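PDB 4AZI: beta-n-acetylhexosaminidase from Streptococcus pneumoniae, which removes terminal beta-linked N-acetylglucosamine from the non-reducing end of glycans, acting as an exo-beta-D-N-acetylglucosaminidase of glycoside hydrolase family 20. Local coordinates for residues Phe53-Asp56 and Asp57-Ile60; Ile163-Tyr166 and Met167-Phe170; Tyr280-Leu283 and Gly284-Pro287; Tyr337-Glu340 and Glu341-Leu345. The protein carries 2 engineered substitutions. All coordinates share one frame; numbering follows the deposited sequence.

Contact 1 of 4, residues Phe53-Asp56 and Asp57-Ile60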
loop_
_atom_site.group_PDB
_atom_site.type_symbol
_atom_site.label_atom_id
_atom_site.label_comp_id
_atom_site.label_asym_id
_atom_site.label_seq_id
_atom_site.Cartn_x
_atom_site.Cartn_y
_atom_site.Cartn_z
ATOM N N PHE A 53 -7.117 12.157 -1.711
ATOM C CA PHE A 53 -6.346 12.567 -2.881
ATOM C C PHE A 53 -7.273 13.079 -3.969
ATOM O O PHE A 53 -8.162 12.361 -4.437
ATOM C CB PHE A 53 -5.484 11.411 -3.402
ATOM C CG PHE A 53 -4.658 11.751 -4.617
ATOM C CD1 PHE A 53 -4.053 13.001 -4.755
ATOM C CD2 PHE A 53 -4.455 10.802 -5.612
ATOM C CE1 PHE A 53 -3.279 13.299 -5.871
ATOM C CE2 PHE A 53 -3.678 11.091 -6.730
ATOM C CZ PHE A 53 -3.090 12.343 -6.858
ATOM N N LEU A 54 -7.047 14.326 -4.368
ATOM C CA LEU A 54 -7.752 14.922 -5.497
ATOM C C LEU A 54 -6.776 15.338 -6.585
ATOM O O LEU A 54 -5.776 16.013 -6.315
ATOM C CB LEU A 54 -8.567 16.139 -5.060
ATOM C CG LEU A 54 -9.585 15.969 -3.934
ATOM C CD1 LEU A 54 -10.009 17.341 -3.421
ATOM C CD2 LEU A 54 -10.778 15.162 -4.424
ATOM N N LEU A 55 -7.081 14.919 -7.809
ATOM C CA LEU A 55 -6.370 15.371 -8.991
ATOM C C LEU A 55 -6.823 16.784 -9.344
ATOM O O LEU A 55 -7.902 17.214 -8.933
ATOM C CB LEU A 55 -6.675 14.449 -10.179
ATOM C CG LEU A 55 -6.594 12.931 -10.000
ATOM C CD1 LEU A 55 -7.305 12.218 -11.141
ATOM C CD2 LEU A 55 -5.145 12.478 -9.876
ATOM N N ASP A 56 -6.015 17.484 -10.135
ATOM C CA ASP A 56 -6.374 18.811 -10.622
ATOM C C ASP A 56 -7.666 18.799 -11.432
ATOM O O ASP A 56 -8.506 19.679 -11.248
ATOM C CB ASP A 56 -5.233 19.424 -11.431
ATOM C CG ASP A 56 -4.010 19.707 -10.581
ATOM O OD1 ASP A 56 -4.172 20.000 -9.378
ATOM O OD2 ASP A 56 -2.886 19.635 -11.116
ATOM N N ASP A 57 -7.812 17.806 -12.315
ATOM C CA ASP A 57 -9.062 17.581 -13.038
ATOM C C ASP A 57 -9.759 16.300 -12.585
ATOM O O ASP A 57 -9.256 15.192 -12.802
ATOM C CB ASP A 57 -8.851 17.510 -14.563
ATOM C CG ASP A 57 -10.146 17.208 -15.304
ATOM O OD1 ASP A 57 -11.210 17.661 -14.842
ATOM O OD2 ASP A 57 -10.119 16.515 -16.339
ATOM N N MET A 58 -10.940 16.467 -12.002
ATOM C CA MET A 58 -11.706 15.354 -11.455
ATOM C C MET A 58 -12.988 15.107 -12.244
ATOM O O MET A 58 -13.949 14.553 -11.712
ATOM C CB MET A 58 -12.020 15.604 -9.970
ATOM C CG MET A 58 -10.821 15.474 -9.048
ATOM S SD MET A 58 -10.121 13.810 -9.012
ATOM C CE MET A 58 -11.284 12.923 -7.987
ATOM N N THR A 59 -12.995 15.524 -13.510
ATOM C CA THR A 59 -14.140 15.316 -14.393
ATOM C C THR A 59 -14.321 13.822 -14.639
ATOM O O THR A 59 -13.364 13.123 -14.968
ATOM C CB THR A 59 -13.953 16.043 -15.749
ATOM O OG1 THR A 59 -13.771 17.444 -15.527
ATOM C CG2 THR A 59 -15.154 15.829 -16.660
ATOM N N ILE A 60 -15.554 13.348 -14.484
ATOM C CA ILE A 60 -15.877 11.936 -14.670
ATOM C C ILE A 60 -16.969 11.776 -15.716
ATOM O O ILE A 60 -17.982 12.477 -15.681
ATOM C CB ILE A 60 -16.325 11.271 -13.335
ATOM C CG1 ILE A 60 -15.197 11.262 -12.290
ATOM C CG2 ILE A 60 -16.868 9.866 -13.566
ATOM C CD1 ILE A 60 -13.927 10.553 -12.710
#

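Contact 2 of 4, residues Ile163-Tyr166 and Met167-Phe170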
loop_
_atom_site.group_PDB
_atom_site.type_symbol
_atom_site.label_atom_id
_atom_site.label_comp_id
_atom_site.label_asym_id
_atom_site.label_seq_id
_atom_site.Cartn_x
_atom_site.Cartn_y
_atom_site.Cartn_z
ATOM N N ILE A 163 -11.722 5.403 -10.529
ATOM C CA ILE A 163 -10.465 4.670 -10.341
ATOM C C ILE A 163 -9.604 4.683 -11.606
ATOM O O ILE A 163 -8.379 4.713 -11.517
ATOM C CB ILE A 163 -10.699 3.252 -9.786
ATOM C CG1 ILE A 163 -11.035 3.367 -8.295
ATOM C CG2 ILE A 163 -9.458 2.385 -9.958
ATOM C CD1 ILE A 163 -11.853 2.225 -7.766
ATOM N N GLY A 164 -10.258 4.677 -12.767
ATOM C CA GLY A 164 -9.589 4.888 -14.057
ATOM C C GLY A 164 -8.794 6.186 -14.128
ATOM O O GLY A 164 -7.644 6.194 -14.586
ATOM N N LYS A 165 -9.397 7.290 -13.686
ATOM C CA LYS A 165 -8.704 8.584 -13.647
ATOM C C LYS A 165 -7.483 8.551 -12.740
ATOM O O LYS A 165 -6.403 8.952 -13.166
ATOM C CB LYS A 165 -9.638 9.735 -13.255
ATOM C CG LYS A 165 -10.631 10.125 -14.338
ATOM C CD LYS A 165 -9.961 10.633 -15.609
ATOM C CE LYS A 165 -11.008 10.793 -16.701
ATOM N NZ LYS A 165 -10.457 11.258 -18.006
ATOM N N TYR A 166 -7.639 8.058 -11.506
ATOM C CA TYR A 166 -6.484 7.889 -10.614
ATOM C C TYR A 166 -5.396 7.034 -11.266
ATOM O O TYR A 166 -4.220 7.386 -11.215
ATOM C CB TYR A 166 -6.881 7.293 -9.251
ATOM C CG TYR A 166 -7.644 8.230 -8.336
ATOM C CD1 TYR A 166 -7.055 9.401 -7.847
ATOM C CD2 TYR A 166 -8.948 7.934 -7.937
ATOM C CE1 TYR A 166 -7.749 10.257 -7.003
ATOM C CE2 TYR A 166 -9.651 8.784 -7.091
ATOM C CZ TYR A 166 -9.044 9.946 -6.627
ATOM O OH TYR A 166 -9.726 10.790 -5.786
ATOM N N MET A 167 -5.791 5.923 -11.886
ATOM C CA MET A 167 -4.834 5.060 -12.579
ATOM C C MET A 167 -4.142 5.810 -13.735
ATOM O O MET A 167 -2.943 5.612 -13.980
ATOM C CB MET A 167 -5.517 3.794 -13.101
ATOM C CG MET A 167 -5.873 2.753 -12.061
ATOM S SD MET A 167 -6.645 1.366 -12.927
ATOM C CE MET A 167 -6.780 0.131 -11.625
ATOM N N ASP A 168 -4.898 6.683 -14.413
ATOM C CA ASP A 168 -4.356 7.568 -15.445
ATOM C C ASP A 168 -3.217 8.452 -14.906
ATOM O O ASP A 168 -2.168 8.570 -15.548
ATOM C CB ASP A 168 -5.477 8.384 -16.142
ATOM C CG ASP A 168 -6.408 7.498 -17.006
ATOM O OD1 ASP A 168 -5.989 6.394 -17.373
ATOM O OD2 ASP A 168 -7.557 7.892 -17.325
ATOM N N PHE A 169 -3.401 9.034 -13.721
ATOM C CA PHE A 169 -2.338 9.855 -13.109
ATOM C C PHE A 169 -1.088 9.040 -12.721
ATOM O O PHE A 169 0.034 9.479 -12.972
ATOM C CB PHE A 169 -2.876 10.659 -11.918
ATOM C CG PHE A 169 -1.800 11.249 -11.043
ATOM C CD1 PHE A 169 -1.207 12.469 -11.369
ATOM C CD2 PHE A 169 -1.377 10.584 -9.891
ATOM C CE1 PHE A 169 -0.214 13.011 -10.565
ATOM C CE2 PHE A 169 -0.379 11.122 -9.080
ATOM C CZ PHE A 169 0.206 12.331 -9.426
ATOM N N PHE A 170 -1.284 7.860 -12.133
ATOM C CA PHE A 170 -0.164 7.012 -11.706
ATOM C C PHE A 170 0.544 6.271 -12.843
ATOM O O PHE A 170 1.712 5.924 -12.696
ATOM C CB PHE A 170 -0.589 6.021 -10.602
ATOM C CG PHE A 170 -0.956 6.685 -9.310
ATOM C CD1 PHE A 170 -0.005 7.377 -8.577
ATOM C CD2 PHE A 170 -2.262 6.626 -8.827
ATOM C CE1 PHE A 170 -0.343 8.001 -7.385
ATOM C CE2 PHE A 170 -2.610 7.251 -7.639
ATOM C CZ PHE A 170 -1.649 7.941 -6.917
#

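Contact 3 of 4, residues Tyr280-Leu283 and Gly284-Pro287. With OAN (O-(2-acetamido-2-deoxy D-glucopyranosylidene) amino-N-phenylcarbamate), chain C.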
loop_
_atom_site.group_PDB
_atom_site.type_symbol
_atom_site.label_atom_id
_atom_site.label_comp_id
_atom_site.label_asym_id
_atom_site.label_seq_id
_atom_site.Cartn_x
_atom_site.Cartn_y
_atom_site.Cartn_z
ATOM N N TYR A 280 1.342 -5.553 11.824
ATOM C CA TYR A 280 0.375 -4.441 11.839
ATOM C C TYR A 280 0.522 -3.576 13.102
ATOM O O TYR A 280 0.722 -4.107 14.194
ATOM C CB TYR A 280 -1.062 -4.979 11.785
ATOM C CG TYR A 280 -1.599 -5.352 10.412
ATOM C CD1 TYR A 280 -0.760 -5.429 9.296
ATOM C CD2 TYR A 280 -2.950 -5.647 10.237
ATOM C CE1 TYR A 280 -1.257 -5.779 8.041
ATOM C CE2 TYR A 280 -3.454 -5.996 8.992
ATOM C CZ TYR A 280 -2.610 -6.047 7.895
ATOM O OH TYR A 280 -3.115 -6.387 6.650
ATOM N N TYR A 281 0.409 -2.259 12.946
ATOM C CA TYR A 281 0.275 -1.338 14.088
ATOM C C TYR A 281 -0.807 -0.297 13.828
ATOM O O TYR A 281 -0.771 0.388 12.806
ATOM C CB TYR A 281 1.590 -0.626 14.424
ATOM C CG TYR A 281 1.423 0.456 15.487
ATOM C CD1 TYR A 281 0.890 0.149 16.747
ATOM C CD2 TYR A 281 1.773 1.786 15.228
ATOM C CE1 TYR A 281 0.718 1.131 17.714
ATOM C CE2 TYR A 281 1.609 2.778 16.194
ATOM C CZ TYR A 281 1.083 2.441 17.438
ATOM O OH TYR A 281 0.913 3.412 18.408
ATOM N N ILE A 282 -1.760 -0.194 14.757
ATOM C CA ILE A 282 -2.817 0.819 14.707
ATOM C C ILE A 282 -2.377 1.965 15.604
ATOM O O ILE A 282 -2.072 1.747 16.783
ATOM C CB ILE A 282 -4.182 0.252 15.190
ATOM C CG1 ILE A 282 -4.680 -0.859 14.248
ATOM C CG2 ILE A 282 -5.228 1.357 15.307
ATOM C CD1 ILE A 282 -5.735 -1.767 14.863
ATOM N N LEU A 283 -2.330 3.177 15.050
ATOM C CA LEU A 283 -1.927 4.361 15.815
ATOM C C LEU A 283 -2.696 4.446 17.132
ATOM O O LEU A 283 -3.931 4.387 17.144
ATOM C CB LEU A 283 -2.146 5.649 15.007
ATOM C CG LEU A 283 -1.521 5.831 13.617
ATOM C CD1 LEU A 283 -1.786 7.250 13.117
ATOM C CD2 LEU A 283 -0.028 5.531 13.605
ATOM N N GLY A 284 -1.953 4.560 18.232
ATOM C CA GLY A 284 -2.535 4.696 19.569
ATOM C C GLY A 284 -2.998 3.409 20.231
ATOM O O GLY A 284 -3.483 3.435 21.365
ATOM N N GLN A 285 -2.858 2.284 19.529
ATOM C CA GLN A 285 -3.384 1.001 19.997
ATOM C C GLN A 285 -2.509 0.402 21.095
ATOM O O GLN A 285 -1.287 0.301 20.955
ATOM C CB GLN A 285 -3.537 0.006 18.830
ATOM C CG GLN A 285 -4.380 -1.226 19.135
ATOM C CD GLN A 285 -5.850 -1.038 18.812
ATOM O OE1 GLN A 285 -6.365 0.080 18.820
ATOM N NE2 GLN A 285 -6.537 -2.137 18.527
ATOM N N LYS A 286 -3.164 0.027 22.188
ATOM C CA LYS A 286 -2.524 -0.561 23.356
ATOM C C LYS A 286 -3.137 -1.943 23.590
ATOM O O LYS A 286 -4.180 -2.249 23.016
ATOM C CB LYS A 286 -2.740 0.341 24.572
ATOM C CG LYS A 286 -1.936 1.636 24.556
ATOM C CD LYS A 286 -2.576 2.679 25.464
ATOM C CE LYS A 286 -3.679 3.439 24.736
ATOM N NZ LYS A 286 -4.861 3.714 25.598
ATOM N N PRO A 287 -2.496 -2.788 24.428
ATOM C CA PRO A 287 -2.998 -4.151 24.674
ATOM C C PRO A 287 -4.514 -4.238 24.920
ATOM O O PRO A 287 -5.175 -5.118 24.360
ATOM C CB PRO A 287 -2.233 -4.578 25.927
ATOM C CG PRO A 287 -0.942 -3.840 25.836
ATOM C CD PRO A 287 -1.245 -2.524 25.171
HETATM C CAH OAN C . -6.259 -5.701 4.594
HETATM C CAG OAN C . -6.406 -5.206 6.041
HETATM O OAN OAN C . -5.475 -5.311 6.826
HETATM N NAI OAN C . -7.596 -4.685 6.350
HETATM C CAB OAN C . -7.959 -4.135 7.673
HETATM C CAC OAN C . -7.473 -2.688 7.779
HETATM O OAJ OAN C . -8.424 -1.822 7.147
HETATM C CAD OAN C . -7.285 -2.274 9.231
HETATM O OAK OAN C . -6.862 -0.918 9.237
HETATM C CAE OAN C . -6.204 -3.155 9.875
HETATM C CAF OAN C . -5.949 -2.876 11.359
HETATM O OAM OAN C . -7.106 -3.204 12.134
HETATM O OAL OAN C . -6.475 -4.575 9.731
HETATM C CAA OAN C . -7.418 -4.998 8.834
HETATM N NAY OAN C . -7.866 -6.226 8.983
HETATM O OAQ OAN C . -7.349 -6.929 10.031
HETATM C CAP OAN C . -8.207 -7.841 10.577
HETATM O OAR OAN C . -7.816 -8.579 11.484
HETATM N NAO OAN C . -9.454 -7.869 10.082
HETATM C CAS OAN C . -10.423 -8.717 10.457
HETATM C CAT OAN C . -11.089 -9.431 9.461
HETATM C CAU OAN C . -12.108 -10.324 9.791
HETATM C CAV OAN C . -12.465 -10.511 11.125
HETATM C CAW OAN C . -11.803 -9.797 12.133
HETATM C CAX OAN C . -10.785 -8.899 11.802
#

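Contact 4 of 4, residues Tyr337-Glu340 and Glu341-Leu345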
loop_
_atom_site.group_PDB
_atom_site.type_symbol
_atom_site.label_atom_id
_atom_site.label_comp_id
_atom_site.label_asym_id
_atom_site.label_seq_id
_atom_site.Cartn_x
_atom_site.Cartn_y
_atom_site.Cartn_z
ATOM N N TYR A 337 -0.725 10.709 15.439
ATOM C CA TYR A 337 0.375 10.063 14.737
ATOM C C TYR A 337 1.683 10.467 15.407
ATOM O O TYR A 337 2.046 11.645 15.422
ATOM C CB TYR A 337 0.385 10.415 13.238
ATOM C CG TYR A 337 1.689 10.081 12.533
ATOM C CD1 TYR A 337 2.116 8.758 12.401
ATOM C CD2 TYR A 337 2.496 11.085 12.001
ATOM C CE1 TYR A 337 3.306 8.446 11.759
ATOM C CE2 TYR A 337 3.690 10.784 11.358
ATOM C CZ TYR A 337 4.087 9.462 11.237
ATOM O OH TYR A 337 5.271 9.144 10.616
ATOM N N LYS A 338 2.363 9.480 15.981
ATOM C CA LYS A 338 3.663 9.690 16.597
ATOM C C LYS A 338 4.741 9.057 15.731
ATOM O O LYS A 338 4.991 7.852 15.789
ATOM C CB LYS A 338 3.697 9.136 18.021
ATOM C CG LYS A 338 2.992 10.015 19.041
ATOM C CD LYS A 338 2.952 9.327 20.395
ATOM C CE LYS A 338 1.796 9.836 21.234
ATOM N NZ LYS A 338 1.371 8.811 22.229
ATOM N N GLU A 339 5.356 9.903 14.915
ATOM C CA GLU A 339 6.420 9.535 13.998
ATOM C C GLU A 339 7.438 8.550 14.595
ATOM O O GLU A 339 7.791 7.548 13.961
ATOM C CB GLU A 339 7.094 10.820 13.518
ATOM C CG GLU A 339 8.427 10.644 12.832
ATOM C CD GLU A 339 8.948 11.954 12.289
ATOM O OE1 GLU A 339 8.416 12.420 11.258
ATOM O OE2 GLU A 339 9.863 12.528 12.915
ATOM N N GLU A 340 7.878 8.839 15.817
ATOM C CA GLU A 340 8.870 8.027 16.531
ATOM C C GLU A 340 8.454 6.563 16.774
ATOM O O GLU A 340 9.297 5.669 16.777
ATOM C CB GLU A 340 9.289 8.710 17.846
ATOM C CG GLU A 340 8.207 8.809 18.923
ATOM C CD GLU A 340 7.307 10.042 18.820
ATOM O OE1 GLU A 340 7.474 10.884 17.899
ATOM O OE2 GLU A 340 6.414 10.171 19.688
ATOM N N GLU A 341 7.161 6.328 16.979
ATOM C CA GLU A 341 6.648 4.963 17.105
ATOM C C GLU A 341 6.845 4.211 15.790
ATOM O O GLU A 341 7.345 3.087 15.776
ATOM C CB GLU A 341 5.169 4.965 17.474
ATOM C CG GLU A 341 4.856 5.422 18.886
ATOM C CD GLU A 341 3.367 5.413 19.171
ATOM O OE1 GLU A 341 2.574 5.508 18.216
ATOM O OE2 GLU A 341 2.982 5.301 20.353
ATOM N N ILE A 342 6.454 4.855 14.693
ATOM C CA ILE A 342 6.545 4.271 13.351
ATOM C C ILE A 342 8.001 4.020 12.968
ATOM O O ILE A 342 8.320 3.001 12.361
ATOM C CB ILE A 342 5.827 5.161 12.305
ATOM C CG1 ILE A 342 4.310 4.941 12.368
ATOM C CG2 ILE A 342 6.298 4.855 10.887
ATOM C CD1 ILE A 342 3.636 5.414 13.642
ATOM N N PHE A 343 8.872 4.949 13.357
ATOM C CA PHE A 343 10.304 4.852 13.087
ATOM C C PHE A 343 10.940 3.702 13.865
ATOM O O PHE A 343 11.761 2.966 13.315
ATOM C CB PHE A 343 11.006 6.185 13.388
ATOM C CG PHE A 343 10.792 7.250 12.336
ATOM C CD1 PHE A 343 9.836 7.096 11.331
ATOM C CD2 PHE A 343 11.537 8.428 12.370
ATOM C CE1 PHE A 343 9.645 8.080 10.369
ATOM C CE2 PHE A 343 11.349 9.419 11.410
ATOM C CZ PHE A 343 10.401 9.244 10.410
ATOM N N GLU A 344 10.557 3.528 15.128
ATOM C CA GLU A 344 11.063 2.385 15.896
ATOM C C GLU A 344 10.627 1.051 15.268
ATOM O O GLU A 344 11.423 0.115 15.159
ATOM C CB GLU A 344 10.638 2.449 17.366
ATOM C CG GLU A 344 11.263 1.335 18.202
ATOM C CD GLU A 344 10.730 1.256 19.621
ATOM O OE1 GLU A 344 9.827 2.042 19.978
ATOM O OE2 GLU A 344 11.215 0.391 20.379
ATOM N N LEU A 345 9.367 0.978 14.848
ATOM C CA LEU A 345 8.842 -0.230 14.218
ATOM C C LEU A 345 9.580 -0.532 12.910
ATOM O O LEU A 345 10.017 -1.664 12.689
ATOM C CB LEU A 345 7.327 -0.106 13.996
ATOM C CG LEU A 345 6.526 -1.325 13.531
ATOM C CD1 LEU A 345 6.796 -2.560 14.376
ATOM C CD2 LEU A 345 5.038 -0.997 13.538
HETATM O O HOH W 1 1.193 7.087 16.548
#

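Contact 1 of 4, residues Phe53-Asp56 and Asp57-Ile60
Met58 folds its side chain back over Leu55, inside the long connection that follows strand 41-45 of the TIM barrel; just ahead of strand 60-62 the same connection contains an Asx turn headed by Asp57. From CB, the Met58 chain reaches CG, which lies 3.4 Å from Leu55 O, a carbon-to-carbonyl approach. SD then reaches the opposite end of the same residue: Leu55 N is 3.5 Å from Met58 SD, with an N-H...S angle of 146°, which makes a weak hydrogen bond. The sulfur also lies 3.7 Å from Leu55 CB, the two side chains crossing at about a right angle. Beyond the sulfur, CE comes within 4.2 Å of Leu54 CD2, a looser apolar contact. Bends at both chi2 and chi3 account for this hooked course, which brings sulfur and methyl back over the preceding residues instead of letting them run outward. Outside the loop, Met58 also packs against Leu162 and Tyr166 of helix 153-170 and Ile76 of helix 69-83, so the hook fills the junction of loop and helices, while Ser69 OG bonds to its backbone N. Asp57 OD1 is gripped twice, by the Thr59 N bond that makes the Asx turn and by Thr59 OG1. Thr59 N donates to Asp57 OD1 over 3.1 Å from well above the carboxylate plane, 61° out of it. Thr59 OG1 gives the shorter second bond, 2.7 Å to Asp57 OD1, and uses the syn lone pair, on the side of OD2.

Contact 2 of 4, residues Ile163-Tyr166 and Met167-Phe170
Met167 begins the second half of this helical stretch by bonding through its backbone N to Ile163 O (2.9 Å, N-H...O angle 161°). Its chain runs extended beyond CG, with chi2 and chi3 both near 180°, so that CE ends 3.9 Å from Ile163 CG2, one turn back. The two side chains cross at a slant and continue onto helix 203-219, where Met167 meets Met216 and Ala217.

Asp168 N takes Gly164 O at 2.8 Å. The Asp168 carboxylate is folded back over that same carbonyl: CG is only 3.0 Å from Gly164 O, which faces both carboxylate oxygens. Such a meeting of acceptors is probably offset by the salt bridge from Asp168 OD1 to Arg220 NE. Lys165 NZ lies 4.5 Å from Asp168 OD2, beyond a salt bridge.

Phe169 N bonds to Lys165 O, and the ring leaves the turn for helix 94-106. Phe170 N closes the next bond, to Tyr166 O, while its ring carbon CD2 comes within 3.2 Å of that oxygen. Phe169 CD2 sits 3.6 Å above the centre of the Phe170 ring. The Tyr166 ring extends away from 167-170 beneath the loop of residues 53-58, its OH hydrogen-bonded to Phe53 O.

This regular i to i+4 pattern, with Ile163 and Phe170 set against strand 110-117, is that of an outer alpha helix of a TIM barrel.

Contact 3 of 4, residues Tyr280-Leu283 and Gly284-Pro287
Ile282 and Gln285 stand at the two ends of a type II beta turn, closed by Gln285 N donating to Ile282 O (2.9 Å). Their side chains run side by side in the same direction, CB to CB at 3.7 Å. This is the tight part. The bend at chi2 (91°) keeps the Gln285 amide alongside Ile282, with Gln285 NE2 3.8 Å from Ile282 CD1. Arg332 NH2 then holds OE1 and the carbonyl of Trp291 holds NE2, which fixes the amide's rotation. On the other side of the turn, Tyr281 reaches forward with CG anti to N (chi1 173°) so that its OH accepts from Gly284 N at 3.1 Å. The same hydroxyl is hydrogen-bonded to Glu341 OE1, giving the buried oxygen two partners. Gly284, with phi 81°, takes the left-handed third position usual in this turn type.

Beyond Gln285 the packing ends: Lys286 and Pro287 are exposed and touch nothing in 280-283.

The upstream end of the stretch belongs to the active-site pocket. Tyr280 OH donates to the acetamido oxygen of the inhibitor (atom OAN) over 2.6 Å, consistent with the substrate-assisted chemistry of family 20, in which that carbonyl attacks the anomeric carbon. Ile282 CD1 lies 3.4 Å from OAM, the hydroxyl on the sugar's exocyclic carbon.

The turn thus ends strand 271-282 on the side of the inhibitor. Tyr281 and Leu283 pair by backbone with strand 321-329, their side chains lying against helix 339-352, and the chain then goes on to helix 294-303.

Contact 4 of 4, residues Tyr337-Glu340 and Glu341-Leu345
Glu339 and Phe343 stack one turn apart in the opening of helix 339-352, the outer helix that follows the last strand of the TIM barrel, with Lys338 at its N-cap.

The CH-pi contact comes first: Glu339 CG stands over one face of the Phe343 ring, 3.5 Å from its centroid and 18° off the normal. The extended glutamate chain then lays its carboxylate over the same ring, the two planes only 4° apart. A salt bridge from Glu339 OE2 to Arg29 NH1 gives the carboxylate a second partner and would help hold it over the ring.

Apolar packing is carried by Tyr337 CE1 and Ile342 CD1, 3.6 Å apart, the side chains crossing at about a right angle. Ile342 goes on to Ile328 of strand 321-329.

Among backbone bonds, Glu341 N to Lys338 O (2.9 Å) closes the first turn. Phe343 N to Glu339 O and Glu344 N to Glu340 O then begin the regular i to i+4 series.

Charge and water complete the helix start. Lys338 NZ and Glu341 OE2 remain 4.3 Å apart, beyond a salt bridge. Glu341 OE1 is hydrogen-bonded to Tyr281 OH and also to a water. Positions 338 and 341 are those of a capping box, yet here the link runs through that water: it accepts from Lys338 N at 2.7 Å and donates to Glu341 OE1 at 2.7 Å.

Overall arrangement
The four contacts follow one another along the chain, each within one continuous stretch; none encloses or crosses another. Contact 1 shapes the loop after the second barrel strand, 41-45, and contact 2 lies on helix 153-170 between the third and fourth strands. They touch, Leu55 CD2 lying 3.6 Å from Phe169 CB, so this loop is seated on that helix. Contact 3 turns the chain at the end of the seventh strand, and contact 4 starts the helix after the eighth; Leu283 CD2 and Ile342 CD1 join them at 3.7 Å. Contacts 2 and 3 lie on opposite sides of the chain's centre, their centres about 32 Å apart, and only contact 3 touches the inhibitor.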